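Local coordinates for cellulase (Bacteroides salanitronis, PDB 6WQY), which probably hydrolyses beta-1,4-glucosidic links in cellulose and related plant polysaccharides through its glycoside hydrolase family 5 domain, the part of the longer protein described here, at residues A[71-75]-A[113-117]; A[142-146]-A[198-202]; A[204-208]-A[240-246]; A[226-231]-A[248-252]. Residues are numbered along the deposited sequence.

Contact 1: A[71-75]-A[113-117]; sequences GFTSV and LNAII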
# COMPACT_ATOMS: atom_id res chain seq x y z
N GLY A 71 12.33 -7.73 -12.03
CA GLY A 71 13.07 -7.56 -10.80
C GLY A 71 12.29 -7.01 -9.63
O GLY A 71 12.91 -6.69 -8.60
N PHE A 72 10.98 -6.91 -9.73
CA PHE A 72 10.19 -6.59 -8.55
C PHE A 72 10.18 -7.78 -7.60
O PHE A 72 10.29 -8.93 -8.01
CB PHE A 72 8.77 -6.20 -8.96
CG PHE A 72 8.69 -4.84 -9.57
CD1 PHE A 72 8.59 -3.70 -8.77
CD2 PHE A 72 8.76 -4.67 -10.95
CE1 PHE A 72 8.54 -2.44 -9.32
CE2 PHE A 72 8.71 -3.39 -11.50
CZ PHE A 72 8.61 -2.28 -10.69
N THR A 73 10.03 -7.48 -6.30
CA THR A 73 10.04 -8.47 -5.23
C THR A 73 8.64 -8.79 -4.72
O THR A 73 8.36 -9.94 -4.32
CB THR A 73 10.85 -7.93 -4.04
OG1 THR A 73 12.05 -7.31 -4.51
CG2 THR A 73 11.18 -9.04 -3.04
N SER A 74 7.79 -7.76 -4.66
CA SER A 74 6.52 -7.83 -3.95
C SER A 74 5.46 -7.05 -4.72
O SER A 74 5.77 -6.03 -5.34
CB SER A 74 6.67 -7.21 -2.56
OG SER A 74 7.71 -7.83 -1.82
N VAL A 75 4.21 -7.49 -4.61
CA VAL A 75 3.09 -6.79 -5.24
C VAL A 75 2.02 -6.51 -4.21
O VAL A 75 1.55 -7.42 -3.52
CB VAL A 75 2.49 -7.62 -6.40
CG1 VAL A 75 1.31 -6.91 -7.01
CG2 VAL A 75 3.55 -7.87 -7.44
N LEU A 113 6.71 -13.97 -6.06
CA LEU A 113 6.58 -12.64 -5.48
C LEU A 113 5.88 -12.72 -4.13
O LEU A 113 5.04 -13.59 -3.90
CB LEU A 113 5.77 -11.75 -6.42
CG LEU A 113 6.38 -11.55 -7.81
CD1 LEU A 113 5.34 -11.06 -8.80
CD2 LEU A 113 7.54 -10.57 -7.73
N ASN A 114 6.22 -11.78 -3.25
CA ASN A 114 5.38 -11.55 -2.08
C ASN A 114 4.13 -10.79 -2.52
O ASN A 114 4.12 -10.16 -3.57
CB ASN A 114 6.11 -10.73 -1.02
CG ASN A 114 7.40 -11.36 -0.58
OD1 ASN A 114 7.47 -12.55 -0.28
ND2 ASN A 114 8.44 -10.54 -0.53
N ALA A 115 3.07 -10.85 -1.71
CA ALA A 115 1.80 -10.22 -2.05
C ALA A 115 1.17 -9.61 -0.82
O ALA A 115 1.22 -10.20 0.26
CB ALA A 115 0.84 -11.25 -2.65
N ILE A 116 0.54 -8.45 -1.00
CA ILE A 116 -0.26 -7.81 0.05
C ILE A 116 -1.68 -7.69 -0.48
O ILE A 116 -1.87 -7.23 -1.61
CB ILE A 116 0.26 -6.40 0.38
CG1 ILE A 116 1.74 -6.42 0.79
CG2 ILE A 116 -0.60 -5.77 1.48
CD1 ILE A 116 2.32 -5.04 1.05
N ILE A 117 -2.69 -8.08 0.31
CA ILE A 117 -4.09 -7.80 -0.02
C ILE A 117 -4.67 -6.94 1.11
O ILE A 117 -4.21 -7.01 2.25
CB ILE A 117 -4.93 -9.06 -0.25
CG1 ILE A 117 -4.90 -10.01 0.96
CG2 ILE A 117 -4.47 -9.77 -1.52
CD1 ILE A 117 -5.82 -11.21 0.83

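Contact 2: A[142-146]-A[198-202]; sequences NSAVK and EWNQV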
# COMPACT_ATOMS: atom_id res chain seq x y z
N ASN A 142 -19.63 2.60 15.40
CA ASN A 142 -18.32 2.01 15.64
C ASN A 142 -18.44 0.50 15.81
O ASN A 142 -17.65 -0.26 15.23
CB ASN A 142 -17.68 2.67 16.86
CG ASN A 142 -16.18 2.42 16.96
OD1 ASN A 142 -15.51 2.15 15.97
ND2 ASN A 142 -15.64 2.55 18.16
N SER A 143 -19.44 0.04 16.55
CA SER A 143 -19.62 -1.39 16.74
C SER A 143 -19.92 -2.10 15.42
O SER A 143 -19.40 -3.19 15.17
CB SER A 143 -20.74 -1.65 17.75
OG SER A 143 -20.33 -1.27 19.04
N ALA A 144 -20.76 -1.50 14.57
CA ALA A 144 -21.09 -2.11 13.29
C ALA A 144 -19.88 -2.16 12.35
O ALA A 144 -19.71 -3.14 11.62
CB ALA A 144 -22.24 -1.35 12.63
N VAL A 145 -19.07 -1.10 12.33
CA VAL A 145 -17.87 -1.11 11.51
C VAL A 145 -16.94 -2.21 11.97
O VAL A 145 -16.40 -2.98 11.16
CB VAL A 145 -17.16 0.26 11.54
CG1 VAL A 145 -15.83 0.16 10.80
CG2 VAL A 145 -18.03 1.33 10.93
N LYS A 146 -16.72 -2.31 13.28
CA LYS A 146 -15.85 -3.34 13.81
C LYS A 146 -16.39 -4.73 13.51
O LYS A 146 -15.62 -5.65 13.18
CB LYS A 146 -15.67 -3.16 15.31
CG LYS A 146 -14.84 -1.93 15.68
CD LYS A 146 -14.80 -1.75 17.18
CE LYS A 146 -13.95 -0.57 17.60
NZ LYS A 146 -13.97 -0.37 19.08
N GLU A 198 -8.23 1.42 17.31
CA GLU A 198 -9.10 0.33 17.72
C GLU A 198 -9.41 -0.60 16.56
O GLU A 198 -9.44 -1.83 16.73
CB GLU A 198 -10.42 0.88 18.29
CG GLU A 198 -10.31 1.65 19.59
CD GLU A 198 -11.60 2.36 20.03
OE1 GLU A 198 -12.70 2.12 19.45
OE2 GLU A 198 -11.52 3.18 20.98
N TRP A 199 -9.69 -0.03 15.38
CA TRP A 199 -9.99 -0.86 14.22
C TRP A 199 -8.82 -1.75 13.85
O TRP A 199 -9.00 -2.93 13.50
CB TRP A 199 -10.34 0.03 13.03
CG TRP A 199 -11.66 0.75 13.13
CD1 TRP A 199 -12.60 0.66 14.10
CD2 TRP A 199 -12.16 1.68 12.17
NE1 TRP A 199 -13.67 1.47 13.79
CE2 TRP A 199 -13.41 2.12 12.61
CE3 TRP A 199 -11.66 2.17 10.96
CZ2 TRP A 199 -14.18 3.04 11.88
CZ3 TRP A 199 -12.41 3.08 10.25
CH2 TRP A 199 -13.66 3.49 10.71
N ASN A 200 -7.60 -1.20 13.89
CA ASN A 200 -6.44 -2.03 13.59
C ASN A 200 -6.32 -3.18 14.58
O ASN A 200 -5.95 -4.30 14.19
CB ASN A 200 -5.17 -1.19 13.57
CG ASN A 200 -5.02 -0.38 12.29
OD1 ASN A 200 -5.56 -0.75 11.23
ND2 ASN A 200 -4.26 0.71 12.37
N GLN A 201 -6.63 -2.93 15.85
CA GLN A 201 -6.60 -4.00 16.84
C GLN A 201 -7.65 -5.07 16.53
O GLN A 201 -7.38 -6.27 16.68
CB GLN A 201 -6.83 -3.44 18.24
CG GLN A 201 -6.65 -4.47 19.35
CD GLN A 201 -5.20 -4.87 19.49
OE1 GLN A 201 -4.38 -4.08 19.96
NE2 GLN A 201 -4.86 -6.08 19.07
N VAL A 202 -8.85 -4.66 16.13
CA VAL A 202 -9.89 -5.61 15.75
C VAL A 202 -9.43 -6.50 14.60
O VAL A 202 -9.66 -7.72 14.61
CB VAL A 202 -11.19 -4.85 15.40
CG1 VAL A 202 -12.18 -5.76 14.68
CG2 VAL A 202 -11.82 -4.25 16.65

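Contact 3: A[204-208]-A[240-246]; sequences VDAVR and DVVDNRL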
# COMPACT_ATOMS: atom_id res chain seq x y z
N VAL A 204 -6.22 -7.21 13.72
CA VAL A 204 -5.19 -8.15 14.17
C VAL A 204 -5.83 -9.30 14.93
O VAL A 204 -5.54 -10.48 14.67
CB VAL A 204 -4.14 -7.42 15.03
CG1 VAL A 204 -3.17 -8.42 15.66
CG2 VAL A 204 -3.37 -6.39 14.22
N ASP A 205 -6.72 -8.99 15.88
CA ASP A 205 -7.32 -10.03 16.69
C ASP A 205 -8.08 -11.03 15.82
O ASP A 205 -8.03 -12.24 16.06
CB ASP A 205 -8.26 -9.42 17.73
CG ASP A 205 -7.54 -8.61 18.80
OD1 ASP A 205 -6.30 -8.65 18.87
OD2 ASP A 205 -8.24 -7.95 19.60
N ALA A 206 -8.83 -10.53 14.84
CA ALA A 206 -9.63 -11.42 14.00
C ALA A 206 -8.75 -12.34 13.17
O ALA A 206 -9.06 -13.52 13.02
CB ALA A 206 -10.56 -10.60 13.11
N VAL A 207 -7.66 -11.81 12.61
CA VAL A 207 -6.75 -12.64 11.82
C VAL A 207 -6.11 -13.70 12.71
O VAL A 207 -6.08 -14.89 12.38
CB VAL A 207 -5.70 -11.77 11.11
CG1 VAL A 207 -4.63 -12.66 10.46
CG2 VAL A 207 -6.36 -10.86 10.08
N ARG A 208 -5.58 -13.28 13.87
CA ARG A 208 -4.87 -14.22 14.73
C ARG A 208 -5.80 -15.32 15.24
O ARG A 208 -5.37 -16.45 15.41
CB ARG A 208 -4.21 -13.50 15.91
CG ARG A 208 -3.17 -12.47 15.54
CD ARG A 208 -2.09 -12.99 14.62
NE ARG A 208 -1.04 -11.97 14.44
CZ ARG A 208 -0.29 -11.84 13.36
NH1 ARG A 208 -0.46 -12.63 12.32
NH2 ARG A 208 0.63 -10.89 13.31
N ASP A 240 -0.27 -7.92 20.05
CA ASP A 240 -0.23 -9.10 19.20
C ASP A 240 0.22 -10.29 20.04
O ASP A 240 0.78 -10.14 21.12
CB ASP A 240 0.71 -8.85 18.00
CG ASP A 240 0.39 -9.72 16.80
OD1 ASP A 240 -0.49 -10.62 16.89
OD2 ASP A 240 1.04 -9.49 15.76
N VAL A 241 -0.10 -11.48 19.52
CA VAL A 241 0.25 -12.74 20.19
C VAL A 241 1.63 -13.26 19.79
O VAL A 241 2.09 -14.26 20.36
CB VAL A 241 -0.78 -13.84 19.85
CG1 VAL A 241 -2.17 -13.42 20.32
CG2 VAL A 241 -0.79 -14.13 18.35
N VAL A 242 2.28 -12.63 18.82
CA VAL A 242 3.60 -12.96 18.34
C VAL A 242 4.33 -11.63 18.21
O VAL A 242 3.70 -10.57 18.10
CB VAL A 242 3.50 -13.67 16.97
CG1 VAL A 242 2.72 -12.82 15.97
CG2 VAL A 242 4.87 -14.03 16.43
N ASP A 243 5.65 -11.67 18.25
CA ASP A 243 6.42 -10.44 18.11
C ASP A 243 6.81 -10.20 16.65
O ASP A 243 6.97 -11.13 15.86
CB ASP A 243 7.68 -10.47 18.98
CG ASP A 243 7.36 -10.49 20.48
OD1 ASP A 243 6.26 -10.04 20.86
OD2 ASP A 243 8.21 -10.97 21.25
N ASN A 244 6.98 -8.93 16.31
CA ASN A 244 7.62 -8.52 15.06
C ASN A 244 6.87 -8.96 13.81
O ASN A 244 7.49 -9.24 12.79
CB ASN A 244 9.06 -9.05 15.00
CG ASN A 244 9.83 -8.70 16.22
OD1 ASN A 244 9.74 -7.57 16.68
ND2 ASN A 244 10.57 -9.66 16.77
N ARG A 245 5.53 -8.97 13.87
CA ARG A 245 4.74 -9.35 12.72
C ARG A 245 3.72 -8.29 12.35
O ARG A 245 2.81 -8.57 11.55
CB ARG A 245 4.04 -10.70 12.92
CG ARG A 245 5.00 -11.89 13.00
CD ARG A 245 5.68 -12.16 11.67
NE ARG A 245 6.62 -13.27 11.75
CZ ARG A 245 7.88 -13.17 12.16
NH1 ARG A 245 8.37 -11.99 12.54
NH2 ARG A 245 8.66 -14.24 12.19
N LEU A 246 3.85 -7.07 12.87
CA LEU A 246 3.01 -5.95 12.50
C LEU A 246 3.88 -4.86 11.90
O LEU A 246 4.88 -4.44 12.50
CB LEU A 246 2.24 -5.37 13.69
CG LEU A 246 1.32 -6.34 14.40
CD1 LEU A 246 0.61 -5.61 15.54
CD2 LEU A 246 0.32 -7.00 13.47

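Contact 4: A[226-231]-A[248-252]; sequences TNIDLT and VAVHF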
# COMPACT_ATOMS: atom_id res chain seq x y z
N THR A 226 -2.91 7.49 5.89
CA THR A 226 -1.56 7.04 5.52
C THR A 226 -0.55 8.19 5.49
O THR A 226 0.45 8.14 4.75
CB THR A 226 -1.52 6.19 4.25
OG1 THR A 226 -2.01 6.92 3.11
CG2 THR A 226 -2.32 4.93 4.41
N ASN A 227 -0.76 9.20 6.32
CA ASN A 227 0.11 10.37 6.34
C ASN A 227 1.24 10.17 7.35
O ASN A 227 0.99 9.81 8.49
CB ASN A 227 -0.72 11.59 6.73
CG ASN A 227 0.12 12.83 6.84
OD1 ASN A 227 0.57 13.20 7.93
ND2 ASN A 227 0.36 13.48 5.72
N ILE A 228 2.48 10.40 6.93
CA ILE A 228 3.61 10.15 7.83
C ILE A 228 3.48 10.93 9.14
O ILE A 228 3.67 10.36 10.23
CB ILE A 228 4.95 10.40 7.13
CG1 ILE A 228 5.25 9.23 6.17
CG2 ILE A 228 6.08 10.58 8.15
CD1 ILE A 228 6.46 9.42 5.29
N ASP A 229 3.17 12.22 9.08
CA ASP A 229 3.13 13.00 10.31
C ASP A 229 2.02 12.52 11.24
O ASP A 229 2.23 12.37 12.45
CB ASP A 229 2.99 14.49 10.00
CG ASP A 229 4.28 15.08 9.52
OD1 ASP A 229 5.23 15.16 10.34
OD2 ASP A 229 4.37 15.40 8.32
N LEU A 230 0.83 12.30 10.70
CA LEU A 230 -0.27 11.86 11.56
C LEU A 230 -0.04 10.46 12.10
O LEU A 230 -0.56 10.11 13.17
CB LEU A 230 -1.61 11.95 10.85
CG LEU A 230 -2.02 13.35 10.43
CD1 LEU A 230 -3.39 13.32 9.77
CD2 LEU A 230 -2.05 14.31 11.62
N THR A 231 0.72 9.64 11.37
CA THR A 231 1.07 8.30 11.82
C THR A 231 2.09 8.36 12.96
O THR A 231 1.86 7.81 14.05
CB THR A 231 1.60 7.48 10.64
OG1 THR A 231 0.58 7.38 9.64
CG2 THR A 231 1.99 6.06 11.05
N VAL A 248 3.96 -0.97 10.05
CA VAL A 248 3.24 0.29 9.88
C VAL A 248 3.23 0.67 8.41
O VAL A 248 4.28 0.79 7.78
CB VAL A 248 3.89 1.40 10.71
CG1 VAL A 248 3.09 2.69 10.62
CG2 VAL A 248 4.05 0.97 12.17
N ALA A 249 2.04 0.89 7.86
CA ALA A 249 1.87 1.27 6.46
C ALA A 249 1.70 2.78 6.34
O ALA A 249 0.84 3.35 7.01
CB ALA A 249 0.63 0.59 5.89
N VAL A 250 2.51 3.42 5.47
CA VAL A 250 2.32 4.82 5.11
C VAL A 250 2.33 4.93 3.59
O VAL A 250 2.82 4.06 2.88
CB VAL A 250 3.39 5.75 5.73
CG1 VAL A 250 3.29 5.75 7.24
CG2 VAL A 250 4.78 5.39 5.26
N HIS A 251 1.80 6.04 3.09
CA HIS A 251 1.88 6.38 1.67
C HIS A 251 2.66 7.67 1.53
O HIS A 251 2.63 8.53 2.42
CB HIS A 251 0.49 6.52 1.03
CG HIS A 251 -0.31 5.25 1.03
ND1 HIS A 251 -1.62 5.17 0.61
CD2 HIS A 251 0.04 3.99 1.38
CE1 HIS A 251 -2.04 3.92 0.71
NE2 HIS A 251 -1.06 3.18 1.18
N PHE A 252 3.37 7.82 0.40
CA PHE A 252 4.25 8.97 0.22
C PHE A 252 4.26 9.39 -1.24
O PHE A 252 4.89 8.72 -2.07
CB PHE A 252 5.68 8.67 0.68
CG PHE A 252 6.60 9.85 0.56
CD1 PHE A 252 6.60 10.85 1.52
CD2 PHE A 252 7.46 9.97 -0.53
CE1 PHE A 252 7.45 11.93 1.41
CE2 PHE A 252 8.30 11.05 -0.64
CZ PHE A 252 8.29 12.03 0.33
O HOH W 1 2.93 10.90 4.05
O HOH W 2 -0.17 5.52 7.82

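Contact 1: A[71-75]-A[113-117]
Two neighbouring parallel strands come together here, starting at L113, just before its strand begins. The CD2 methyl of L113 sits 3.2 Å from F72 O, and CD1 lies 3.9 Å from V75 CG2; both L113 and V75 also rest on F64 of helix 61-70. N114 is the most strongly tied residue. Its N donates to T73 O (3.0 Å), its O accepts from V75 N (2.9 Å), and its side-chain ND2 donates to S74 OG (3.1 Å), so that backbone and side chain both fix N114 opposite S74. N114 OD1 also bonds to Q17 of the expression tag, and S74 OG to the carbonyl of L31. A115 pairs with V75, its CA only 3.2 Å from V75 O in a CA-H...O contact, and the same carbonyl then accepts I116 N at 2.9 Å, continuing the parallel ladder, which I77 carries on. On its other edge the strand pairs with strand 167-170: A115 is backbone-bonded to V168, and I117 packs on F169. G71 closes the preceding helix in a Schellman motif, and strand 74-77, helix 95-110 and strand 114-118 form a beta-alpha-beta crossover of the TIM barrel.

Contact 2: A[142-146]-A[198-202]
A salt bridge from K146 NZ to E198 OE1, 2.8 Å long, is the shortest link between these two helices. The same carboxylate oxygen, E198 OE1, also accepts N142 ND2 at 3.2 Å, while E198 OE2 pairs with R191, two turns earlier on the same helix, so the glutamate gathers donors from both helices. N142 works in two directions: besides giving ND2 to E198, it receives the indole proton of W199, with NE1 to OD1 at 2.9 Å, in line with OD1 lying at the edge of the ring. Next to these polar bonds the packing is apolar. V145 places CG1 over one face of W199, 3.9 Å from the centroid of its six-membered ring, a CH-pi contact whose closest pair is CG1 to CZ2 at 3.5 Å. The aliphatic stem of K146 runs past the same residue, CG to W199 CD1 at 3.8 Å, and then meets V202, with CD to CG2 at 3.9 Å. Over these short segments the axes run 10.8 Å apart and cross at -34°, a separation spanned mainly by K146, W199, N142 and E198. Helices 139-159 and 191-209 are successive outer helices of the barrel, and L130, I132 and A135 also pack on W199. The chemistry implies a charged network at the more exposed margin beside a buried tryptophan whose indole nitrogen is satisfied by N142.

Contact 3: A[204-208]-A[240-246]
R208 loses more surface than any other residue here, and it meets D240 side-on: NE donates to OD1 and NH2 to OD2 of D240, both at 2.9 Å, in a bidentate salt bridge at the edge of the guanidinium. D240 OD1 also accepts V241 N (2.8 Å), which holds the carboxylate against its own loop. V242 CG1 covers one face of the guanidinium, 3.9 Å from R208 NH2, and the aliphatic part of the arginine packs on V241, CG to CG2 at 4.0 Å. The remaining nitrogen, NH1, is taken up by the carbonyls of N214 and R217. One helical turn earlier, V204 supplies the apolar half of the contact. Its CG2 lies 3.8 Å from L246 CD2, and its CG1 approaches D240 OD1 at 3.7 Å; P238 touches both V204 and L246. The pairing joins an outer helix, 191-209, to the loop that leads into strand 246-251, at the N-terminal end of that strand in the TIM barrel.

Contact 4: A[226-231]-A[248-252]
The contact lies within a beta-alpha-beta unit of the TIM barrel, where helix 228-234 connects strand 219-222 to strand 246-251. T226, in a left-handed backbone conformation, opens the segment and meets the strand most closely: its O accepts H251 N at 3.0 Å in a nearly straight hydrogen bond, and its CG2 sits directly over the imidazole, 3.7 Å from the ring centroid, as a CH-pi contact. H251 ND1 also bonds to E174, and its side chain touches E309, at the C-terminal end of the barrel strands, where the active site of family 5 enzymes is found. N227 turns away and serves as N-cap, its OD1 accepting L230 N at 2.9 Å. I228 begins the helix. Its N donates to a water (3.0 Å) that in turn donates to H251 O (2.9 Å), while its side chain reaches both V250 and F252, with CG1 4.0 Å from V250 CB and CD1 4.0 Å from F252 CD1. M294 of helix 284-299 also touches I228 and V250, extending the apolar layer. T231 closes the first turn, OG1 donating to N227 O at 2.7 Å, and packs CG2 on V248 CG1 at 3.6 Å. A second water donates to both T231 OG1 and A249 O, at 2.7 and 2.5 Å.

Contacts 1 and 4 are buried and both reach the barrel sheet, on opposite sides of the chain's centre, with their own centres 20 Å apart; contacts 2 and 3 lie farther out and are partly buried. Contact 1 rests on a ladder of backbone hydrogen bonds; contact 4 has one direct backbone bond, two water bridges and apolar and CH-pi packing. The outer pair depends on side chains: salt bridges next to valine and tryptophan or leucine packing. Helix 191-209 serves contacts 2 and 3 in succession, whereas contacts 3 and 4 alternate along the chain and meet opposite ends of strand 246-251, one at its entrance, the other toward the end where family 5 enzymes carry their active site.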